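Local coordinates for protein possible prolidase (Bifidobacterium longum NCC2705, PDB 2P9B) that probably hydrolyses carbon-nitrogen bonds as an amidohydrolase-family enzyme, its substrate unsettled and prolidase activity only a proposal, at residues 74-82 with 342-353; 291-302 with 319-330. All coordinates share one frame; numbering follows the deposited sequence.

Contact 1 of 2, residues 74-82 with 342-353; sequences INAHTHLFS and VGTDTGMTFVPQ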
loop_
_atom_site.group_PDB
_atom_site.type_symbol
_atom_site.label_atom_id
_atom_site.label_comp_id
_atom_site.label_asym_id
_atom_site.label_seq_id
_atom_site.Cartn_x
_atom_site.Cartn_y
_atom_site.Cartn_z
ATOM N N ILE A 74 4.285 -3.327 2.999
ATOM C CA ILE A 74 4.006 -1.978 2.521
ATOM C C ILE A 74 2.581 -1.986 1.994
ATOM O O ILE A 74 2.184 -2.924 1.304
ATOM C CB ILE A 74 4.981 -1.582 1.374
ATOM C CG1 ILE A 74 6.416 -1.580 1.911
ATOM C CG2 ILE A 74 4.606 -0.211 0.809
ATOM C CD1 ILE A 74 7.477 -1.218 0.883
ATOM N N ASN A 75 1.803 -0.961 2.337
ATOM C CA ASN A 75 0.427 -0.868 1.854
ATOM C C ASN A 75 0.345 0.398 1.010
ATOM O O ASN A 75 0.460 1.504 1.527
ATOM C CB ASN A 75 -0.568 -0.790 3.016
ATOM C CG ASN A 75 -2.006 -0.961 2.553
ATOM O OD1 ASN A 75 -2.384 -0.464 1.495
ATOM N ND2 ASN A 75 -2.808 -1.667 3.344
ATOM N N ALA A 76 0.157 0.236 -0.297
ATOM C CA ALA A 76 0.123 1.383 -1.204
ATOM C C ALA A 76 -1.194 2.136 -1.302
ATOM O O ALA A 76 -1.310 3.082 -2.083
ATOM C CB ALA A 76 0.561 0.943 -2.600
ATOM N N HIS A 77 -2.189 1.737 -0.520
ATOM C CA HIS A 77 -3.471 2.424 -0.590
ATOM C C HIS A 77 -4.178 2.397 0.760
ATOM O O HIS A 77 -4.850 1.428 1.098
ATOM C CB HIS A 77 -4.341 1.774 -1.671
ATOM C CG HIS A 77 -5.573 2.553 -2.006
ATOM N ND1 HIS A 77 -6.229 2.427 -3.211
ATOM C CD2 HIS A 77 -6.269 3.470 -1.293
ATOM C CE1 HIS A 77 -7.274 3.234 -3.227
ATOM N NE2 HIS A 77 -7.322 3.878 -2.076
ATOM N N THR A 78 -4.014 3.474 1.523
ATOM C CA THR A 78 -4.614 3.577 2.848
ATOM C C THR A 78 -5.302 4.922 3.092
ATOM O O THR A 78 -5.176 5.853 2.298
ATOM C CB THR A 78 -3.540 3.398 3.952
ATOM O OG1 THR A 78 -2.572 4.457 3.862
ATOM C CG2 THR A 78 -2.815 2.057 3.779
ATOM N N HIS A 79 -6.043 4.985 4.194
ATOM C CA HIS A 79 -6.727 6.190 4.665
ATOM C C HIS A 79 -6.532 6.109 6.172
ATOM O O HIS A 79 -6.643 5.029 6.742
ATOM C CB HIS A 79 -8.227 6.153 4.350
ATOM C CG HIS A 79 -8.542 6.191 2.889
ATOM N ND1 HIS A 79 -8.435 7.339 2.132
ATOM C CD2 HIS A 79 -8.935 5.214 2.038
ATOM C CE1 HIS A 79 -8.749 7.066 0.878
ATOM N NE2 HIS A 79 -9.056 5.785 0.794
ATOM N N LEU A 80 -6.246 7.231 6.823
ATOM C CA LEU A 80 -6.037 7.197 8.262
ATOM C C LEU A 80 -7.232 7.718 9.056
ATOM O O LEU A 80 -7.101 8.132 10.209
ATOM C CB LEU A 80 -4.754 7.956 8.622
ATOM C CG LEU A 80 -3.476 7.373 7.985
ATOM C CD1 LEU A 80 -2.265 8.174 8.446
ATOM C CD2 LEU A 80 -3.311 5.903 8.358
ATOM N N PHE A 81 -8.403 7.669 8.429
ATOM C CA PHE A 81 -9.653 8.094 9.048
ATOM C C PHE A 81 -10.732 7.169 8.485
ATOM O O PHE A 81 -10.583 6.643 7.380
ATOM C CB PHE A 81 -9.954 9.552 8.691
ATOM C CG PHE A 81 -10.375 9.754 7.261
ATOM C CD1 PHE A 81 -11.724 9.839 6.927
ATOM C CD2 PHE A 81 -9.426 9.842 6.245
ATOM C CE1 PHE A 81 -12.124 10.009 5.602
ATOM C CE2 PHE A 81 -9.814 10.011 4.917
ATOM C CZ PHE A 81 -11.166 10.096 4.594
ATOM N N SER A 82 -11.806 6.960 9.241
ATOM C CA SER A 82 -12.885 6.084 8.791
ATOM C C SER A 82 -13.836 6.809 7.846
ATOM O O SER A 82 -14.460 7.799 8.223
ATOM C CB SER A 82 -13.670 5.547 9.991
ATOM O OG SER A 82 -12.830 4.800 10.853
ATOM N N VAL A 342 0.497 -4.004 -3.715
ATOM C CA VAL A 342 -0.448 -4.390 -2.677
ATOM C C VAL A 342 -0.959 -3.144 -1.957
ATOM O O VAL A 342 -0.186 -2.375 -1.381
ATOM C CB VAL A 342 0.226 -5.338 -1.655
ATOM C CG1 VAL A 342 -0.627 -5.468 -0.407
ATOM C CG2 VAL A 342 0.436 -6.708 -2.288
ATOM N N GLY A 343 -2.272 -2.955 -2.011
ATOM C CA GLY A 343 -2.918 -1.828 -1.360
ATOM C C GLY A 343 -4.282 -2.369 -0.990
ATOM O O GLY A 343 -4.739 -3.316 -1.625
ATOM N N THR A 344 -4.943 -1.799 0.014
ATOM C CA THR A 344 -6.239 -2.345 0.406
ATOM C C THR A 344 -7.390 -1.366 0.583
ATOM O O THR A 344 -8.534 -1.791 0.715
ATOM C CB THR A 344 -6.125 -3.128 1.719
ATOM O OG1 THR A 344 -5.746 -2.233 2.771
ATOM C CG2 THR A 344 -5.091 -4.232 1.587
ATOM N N ASP A 345 -7.087 -0.072 0.595
ATOM C CA ASP A 345 -8.093 0.973 0.794
ATOM C C ASP A 345 -8.610 0.902 2.237
ATOM O O ASP A 345 -9.816 0.841 2.473
ATOM C CB ASP A 345 -9.264 0.806 -0.186
ATOM C CG ASP A 345 -9.948 2.126 -0.511
ATOM O OD1 ASP A 345 -9.737 3.107 0.229
ATOM O OD2 ASP A 345 -10.701 2.183 -1.509
ATOM N N THR A 346 -7.694 0.914 3.201
ATOM C CA THR A 346 -8.080 0.844 4.611
ATOM C C THR A 346 -9.004 1.999 4.992
ATOM O O THR A 346 -9.018 3.040 4.337
ATOM C CB THR A 346 -6.847 0.881 5.546
ATOM O OG1 THR A 346 -6.209 2.157 5.451
ATOM C CG2 THR A 346 -5.852 -0.206 5.160
ATOM N N GLY A 347 -9.767 1.819 6.065
ATOM C CA GLY A 347 -10.677 2.867 6.488
ATOM C C GLY A 347 -12.099 2.561 6.065
ATOM O O GLY A 347 -13.052 3.112 6.625
HETATM N N MSE A 348 -12.237 1.688 5.069
HETATM C CA MSE A 348 -13.554 1.285 4.586
HETATM C C MSE A 348 -14.154 0.406 5.680
HETATM O O MSE A 348 -13.429 -0.253 6.426
HETATM C CB MSE A 348 -13.446 0.487 3.278
HETATM C CG MSE A 348 -12.814 1.230 2.103
HETATM SE SE MSE A 348 -13.805 2.779 1.441
HETATM C CE MSE A 348 -12.832 4.212 2.329
ATOM N N THR A 349 -15.477 0.402 5.781
ATOM C CA THR A 349 -16.151 -0.388 6.802
ATOM C C THR A 349 -15.646 -1.827 6.889
ATOM O O THR A 349 -15.450 -2.350 7.983
ATOM C CB THR A 349 -17.677 -0.421 6.565
ATOM O OG1 THR A 349 -18.194 0.917 6.578
ATOM C CG2 THR A 349 -18.366 -1.237 7.651
ATOM N N PHE A 350 -15.428 -2.464 5.742
ATOM C CA PHE A 350 -14.970 -3.848 5.739
ATOM C C PHE A 350 -13.508 -4.072 5.357
ATOM O O PHE A 350 -13.137 -5.154 4.908
ATOM C CB PHE A 350 -15.887 -4.687 4.847
ATOM C CG PHE A 350 -17.301 -4.775 5.354
ATOM C CD1 PHE A 350 -17.598 -5.508 6.499
ATOM C CD2 PHE A 350 -18.327 -4.087 4.714
ATOM C CE1 PHE A 350 -18.899 -5.556 7.003
ATOM C CE2 PHE A 350 -19.632 -4.128 5.210
ATOM C CZ PHE A 350 -19.916 -4.862 6.358
ATOM N N VAL A 351 -12.681 -3.046 5.536
ATOM C CA VAL A 351 -11.250 -3.168 5.249
ATOM C C VAL A 351 -10.495 -2.681 6.481
ATOM O O VAL A 351 -10.181 -1.500 6.614
ATOM C CB VAL A 351 -10.813 -2.324 4.037
ATOM C CG1 VAL A 351 -9.352 -2.626 3.703
ATOM C CG2 VAL A 351 -11.708 -2.612 2.836
ATOM N N PRO A 352 -10.195 -3.598 7.406
ATOM C CA PRO A 352 -9.478 -3.243 8.632
ATOM C C PRO A 352 -8.110 -2.632 8.365
ATOM O O PRO A 352 -7.434 -3.001 7.402
ATOM C CB PRO A 352 -9.378 -4.576 9.364
ATOM C CG PRO A 352 -10.623 -5.296 8.923
ATOM C CD PRO A 352 -10.632 -5.005 7.445
ATOM N N GLN A 353 -7.712 -1.707 9.227
ATOM C CA GLN A 353 -6.415 -1.045 9.105
ATOM C C GLN A 353 -5.294 -2.065 9.282
ATOM O O GLN A 353 -4.193 -1.884 8.769
ATOM C CB GLN A 353 -6.263 0.036 10.185
ATOM C CG GLN A 353 -7.237 1.207 10.067
ATOM C CD GLN A 353 -6.863 2.178 8.962
ATOM O OE1 GLN A 353 -5.878 1.976 8.244
ATOM N NE2 GLN A 353 -7.649 3.246 8.822
HETATM O O HOH W 1 -10.362 3.584 10.059
#
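Asn-75 and Thr-344 meet at about a right angle at the tight end of this contact. ND2 of Asn-75 gives a nearly straight bond to OG1 of Thr-344 (3.0 Å) and another to Thr-356 OG1 of helix 356-367. Its OD1 accepts from Thr-344 N and His-77 N; the second closes an Asx turn. Ala-76 N bonds to Val-342 O (2.8 Å) and Asp-345 N to His-77 O. The backbones are closest at Gly-343, which has no side chain (CA 4.4 Å from His-77 CA). With CG anti to the backbone N (chi1 -169°), the His-77 ring lies alongside Asp-345, whose CB makes a CH-pi contact over one ring face. His-79 ND1 bonds to Gly-136 O, which fixes its ring with NE2 2.8 Å from Asp-345 OD1. The three residues face one vacant point, consistent with an empty metal site: the His-X-His pair of the first barrel strand and the aspartate after the last, as in metal-dependent amidohydrolases. Thr-346 OG1 receives His-79 N and donates to Gln-353 OE1. The solvent side is looser: a water joins Gln-353 NE2 to Ser-82 OG. Strand 129-134 pairs with strand 68-78, helix 356-367 packs on Val-342, and helix 113-126 on Leu-80.

Contact 2 of 2, residues 291-302 with 319-330; sequences LIPTLSAGLPLT and SKNVVGGMVSGA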
loop_
_atom_site.group_PDB
_atom_site.type_symbol
_atom_site.label_atom_id
_atom_site.label_comp_id
_atom_site.label_asym_id
_atom_site.label_seq_id
_atom_site.Cartn_x
_atom_site.Cartn_y
_atom_site.Cartn_z
ATOM N N LEU A 291 -0.276 -1.263 -11.310
ATOM C CA LEU A 291 -1.652 -1.554 -10.922
ATOM C C LEU A 291 -1.720 -1.949 -9.447
ATOM O O LEU A 291 -0.910 -2.748 -8.983
ATOM C CB LEU A 291 -2.197 -2.700 -11.774
ATOM C CG LEU A 291 -3.582 -3.237 -11.404
ATOM C CD1 LEU A 291 -4.642 -2.179 -11.665
ATOM C CD2 LEU A 291 -3.876 -4.479 -12.214
ATOM N N ILE A 292 -2.678 -1.378 -8.713
ATOM C CA ILE A 292 -2.887 -1.707 -7.297
ATOM C C ILE A 292 -4.343 -2.188 -7.244
ATOM O O ILE A 292 -5.251 -1.406 -6.983
ATOM C CB ILE A 292 -2.737 -0.464 -6.372
ATOM C CG1 ILE A 292 -1.435 0.287 -6.684
ATOM C CG2 ILE A 292 -2.695 -0.910 -4.899
ATOM C CD1 ILE A 292 -0.186 -0.496 -6.384
ATOM N N PRO A 293 -4.580 -3.487 -7.495
ATOM C CA PRO A 293 -5.933 -4.060 -7.492
ATOM C C PRO A 293 -6.838 -3.751 -6.306
ATOM O O PRO A 293 -8.045 -3.590 -6.479
ATOM C CB PRO A 293 -5.677 -5.562 -7.633
ATOM C CG PRO A 293 -4.388 -5.619 -8.390
ATOM C CD PRO A 293 -3.574 -4.544 -7.703
ATOM N N THR A 294 -6.266 -3.679 -5.109
ATOM C CA THR A 294 -7.044 -3.422 -3.897
ATOM C C THR A 294 -8.263 -4.346 -3.829
ATOM O O THR A 294 -9.386 -3.906 -3.583
ATOM C CB THR A 294 -7.518 -1.948 -3.817
ATOM O OG1 THR A 294 -8.560 -1.720 -4.772
ATOM C CG2 THR A 294 -6.369 -1.003 -4.122
ATOM N N LEU A 295 -8.024 -5.639 -4.032
ATOM C CA LEU A 295 -9.101 -6.620 -4.001
ATOM C C LEU A 295 -9.833 -6.613 -2.664
ATOM O O LEU A 295 -11.034 -6.867 -2.606
ATOM C CB LEU A 295 -8.558 -8.020 -4.290
ATOM C CG LEU A 295 -7.901 -8.174 -5.668
ATOM C CD1 LEU A 295 -7.452 -9.611 -5.863
ATOM C CD2 LEU A 295 -8.887 -7.775 -6.755
ATOM N N SER A 296 -9.106 -6.323 -1.592
ATOM C CA SER A 296 -9.697 -6.266 -0.258
ATOM C C SER A 296 -10.853 -5.274 -0.158
ATOM O O SER A 296 -11.743 -5.430 0.681
ATOM C CB SER A 296 -8.638 -5.873 0.776
ATOM O OG SER A 296 -7.693 -6.898 0.972
ATOM N N ALA A 297 -10.839 -4.245 -1.000
ATOM C CA ALA A 297 -11.886 -3.235 -0.949
ATOM C C ALA A 297 -13.145 -3.590 -1.729
ATOM O O ALA A 297 -14.240 -3.177 -1.362
ATOM C CB ALA A 297 -11.340 -1.891 -1.429
ATOM N N GLY A 298 -13.003 -4.371 -2.792
ATOM C CA GLY A 298 -14.171 -4.710 -3.584
ATOM C C GLY A 298 -14.895 -5.992 -3.225
ATOM O O GLY A 298 -16.129 -6.029 -3.203
ATOM N N LEU A 299 -14.136 -7.041 -2.929
ATOM C CA LEU A 299 -14.722 -8.338 -2.615
ATOM C C LEU A 299 -15.749 -8.395 -1.489
ATOM O O LEU A 299 -16.725 -9.136 -1.589
ATOM C CB LEU A 299 -13.617 -9.363 -2.362
ATOM C CG LEU A 299 -12.920 -9.836 -3.640
ATOM C CD1 LEU A 299 -11.706 -10.686 -3.294
ATOM C CD2 LEU A 299 -13.915 -10.632 -4.486
ATOM N N PRO A 300 -15.542 -7.640 -0.398
ATOM C CA PRO A 300 -16.522 -7.682 0.692
ATOM C C PRO A 300 -17.940 -7.350 0.230
ATOM O O PRO A 300 -18.910 -7.961 0.677
ATOM C CB PRO A 300 -15.985 -6.647 1.675
ATOM C CG PRO A 300 -14.502 -6.760 1.486
ATOM C CD PRO A 300 -14.368 -6.832 -0.017
ATOM N N LEU A 301 -18.051 -6.381 -0.673
ATOM C CA LEU A 301 -19.349 -5.954 -1.181
ATOM C C LEU A 301 -20.074 -7.023 -1.989
ATOM O O LEU A 301 -21.297 -6.983 -2.109
ATOM C CB LEU A 301 -19.185 -4.699 -2.036
ATOM C CG LEU A 301 -18.628 -3.477 -1.305
ATOM C CD1 LEU A 301 -18.381 -2.361 -2.300
ATOM C CD2 LEU A 301 -19.600 -3.035 -0.218
ATOM N N THR A 302 -19.327 -7.971 -2.548
ATOM C CA THR A 302 -19.938 -9.028 -3.351
ATOM C C THR A 302 -20.042 -10.367 -2.624
ATOM O O THR A 302 -20.830 -11.226 -3.016
ATOM C CB THR A 302 -19.158 -9.260 -4.670
ATOM O OG1 THR A 302 -17.844 -9.753 -4.374
ATOM C CG2 THR A 302 -19.048 -7.963 -5.457
ATOM N N SER A 319 -21.361 -3.376 -8.048
ATOM C CA SER A 319 -20.208 -3.946 -7.372
ATOM C C SER A 319 -19.744 -5.249 -8.016
ATOM O O SER A 319 -18.548 -5.454 -8.220
ATOM C CB SER A 319 -20.537 -4.181 -5.894
ATOM O OG SER A 319 -20.793 -2.953 -5.238
ATOM N N LYS A 320 -20.688 -6.130 -8.340
ATOM C CA LYS A 320 -20.337 -7.396 -8.972
ATOM C C LYS A 320 -19.641 -7.150 -10.308
ATOM O O LYS A 320 -18.652 -7.807 -10.625
ATOM C CB LYS A 320 -21.587 -8.268 -9.189
ATOM C CG LYS A 320 -22.276 -8.724 -7.906
ATOM C CD LYS A 320 -23.501 -9.587 -8.211
ATOM C CE LYS A 320 -24.171 -10.080 -6.935
ATOM N NZ LYS A 320 -23.243 -10.900 -6.104
ATOM N N ASN A 321 -20.139 -6.195 -11.089
ATOM C CA ASN A 321 -19.519 -5.920 -12.383
ATOM C C ASN A 321 -18.125 -5.317 -12.223
ATOM O O ASN A 321 -17.196 -5.697 -12.927
ATOM C CB ASN A 321 -20.403 -4.999 -13.227
ATOM C CG ASN A 321 -21.765 -5.610 -13.514
ATOM O OD1 ASN A 321 -21.934 -6.829 -13.455
ATOM N ND2 ASN A 321 -22.734 -4.770 -13.836
ATOM N N VAL A 322 -17.979 -4.384 -11.292
ATOM C CA VAL A 322 -16.680 -3.761 -11.053
ATOM C C VAL A 322 -15.663 -4.744 -10.475
ATOM O O VAL A 322 -14.513 -4.784 -10.916
ATOM C CB VAL A 322 -16.803 -2.566 -10.086
ATOM C CG1 VAL A 322 -15.420 -2.188 -9.531
ATOM C CG2 VAL A 322 -17.421 -1.383 -10.807
ATOM N N VAL A 323 -16.078 -5.521 -9.476
ATOM C CA VAL A 323 -15.177 -6.482 -8.846
ATOM C C VAL A 323 -14.730 -7.555 -9.830
ATOM O O VAL A 323 -13.598 -8.031 -9.764
ATOM C CB VAL A 323 -15.835 -7.149 -7.614
ATOM C CG1 VAL A 323 -14.929 -8.247 -7.064
ATOM C CG2 VAL A 323 -16.076 -6.103 -6.536
ATOM N N GLY A 324 -15.622 -7.934 -10.743
ATOM C CA GLY A 324 -15.267 -8.930 -11.734
ATOM C C GLY A 324 -14.153 -8.393 -12.614
ATOM O O GLY A 324 -13.227 -9.115 -12.985
ATOM N N GLY A 325 -14.251 -7.111 -12.953
ATOM C CA GLY A 325 -13.235 -6.480 -13.773
ATOM C C GLY A 325 -11.926 -6.326 -13.015
ATOM O O GLY A 325 -10.852 -6.482 -13.590
HETATM N N MSE A 326 -12.005 -6.007 -11.724
HETATM C CA MSE A 326 -10.798 -5.854 -10.912
HETATM C C MSE A 326 -10.058 -7.188 -10.854
HETATM O O MSE A 326 -8.834 -7.253 -11.000
HETATM C CB MSE A 326 -11.152 -5.406 -9.481
HETATM C CG MSE A 326 -11.619 -3.943 -9.343
HETATM SE SE MSE A 326 -12.527 -3.539 -7.706
HETATM C CE MSE A 326 -11.299 -4.332 -6.518
ATOM N N VAL A 327 -10.807 -8.261 -10.636
ATOM C CA VAL A 327 -10.198 -9.577 -10.551
ATOM C C VAL A 327 -9.619 -10.008 -11.889
ATOM O O VAL A 327 -8.458 -10.407 -11.971
ATOM C CB VAL A 327 -11.223 -10.623 -10.058
ATOM C CG1 VAL A 327 -10.652 -12.028 -10.188
ATOM C CG2 VAL A 327 -11.575 -10.336 -8.608
ATOM N N SER A 328 -10.425 -9.919 -12.940
ATOM C CA SER A 328 -9.958 -10.311 -14.259
ATOM C C SER A 328 -8.746 -9.474 -14.675
ATOM O O SER A 328 -7.759 -10.011 -15.175
ATOM C CB SER A 328 -11.085 -10.154 -15.282
ATOM O OG SER A 328 -10.689 -10.671 -16.543
ATOM N N GLY A 329 -8.819 -8.163 -14.454
ATOM C CA GLY A 329 -7.716 -7.290 -14.815
ATOM C C GLY A 329 -6.426 -7.589 -14.067
ATOM O O GLY A 329 -5.343 -7.473 -14.626
ATOM N N ALA A 330 -6.537 -7.972 -12.798
ATOM C CA ALA A 330 -5.351 -8.284 -12.010
ATOM C C ALA A 330 -4.700 -9.551 -12.550
ATOM O O ALA A 330 -3.480 -9.656 -12.618
ATOM C CB ALA A 330 -5.728 -8.471 -10.539
#
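Ser-319 packs against Leu-301, with OG 3.8 Å from Leu-301 CD1; that hydroxyl is hydrogen-bonded to Gln-315 O in its own helix. Lys-320 follows, exposed to solvent. Its CG touches CG2 of Thr-302. Val-323 fills the middle and sends its two methyls to different partners. CG1, anti to the backbone N (chi1 174°), meets Leu-299 CD2 at 3.7 Å, the two side chains crossing at about a right angle. CG2 presses on the backbone of Gly-298, 3.3 Å from Gly-298 O, and also meets CG2 of Thr-302 tip to tip (3.7 Å). Because Gly-298 has no side chain, Val-323 CG2 and Met-326 CE can close in on its backbone and the helices can approach. The axes of 295-302 and 319-330 come to 9.1 Å and run roughly antiparallel, at 142°. Strand 290-292 belongs to the barrel, bonded to Ile-264 and His-266 on one side and Met-339 and Gly-341 on the other; the helices follow it in the TIM-barrel fold of the family. Next comes the selenomethionine Met-326. Its chain bends at the selenium (chi3 48°) and puts CE 3.3 Å from Pro-293 O and 3.5 Å from Thr-294 O, at the start of helix 295-303. Val-327 CG2 crosses the end of Leu-295, touching CD2. Leu-291 CD2 packs over the backbone of Gly-329 and Ala-330. Ala-330 closes the row, with CB 3.8 Å from Pro-293 CG.

Both contacts are largely buried, but the centre of contact 1 is about 8 Å from the centre of the chain, that of contact 2 about 16 Å. Contact 1 joins a strand end to a long loop through polar groups and many hydrogen bonds, around a possible metal site. Contact 2 packs a strand end and helix against another helix, mainly with aliphatic side chains. They share no segment, yet they touch: His-77 ND1 lies 3.6 Å from Thr-294 CG2, and Thr-344 O lies 3.5 Å from Ala-297 CB. Helix 356-367 borders both. Glu-359 touches Thr-344 of contact 1 and bonds to Leu-295 N and Ser-296 OG of contact 2.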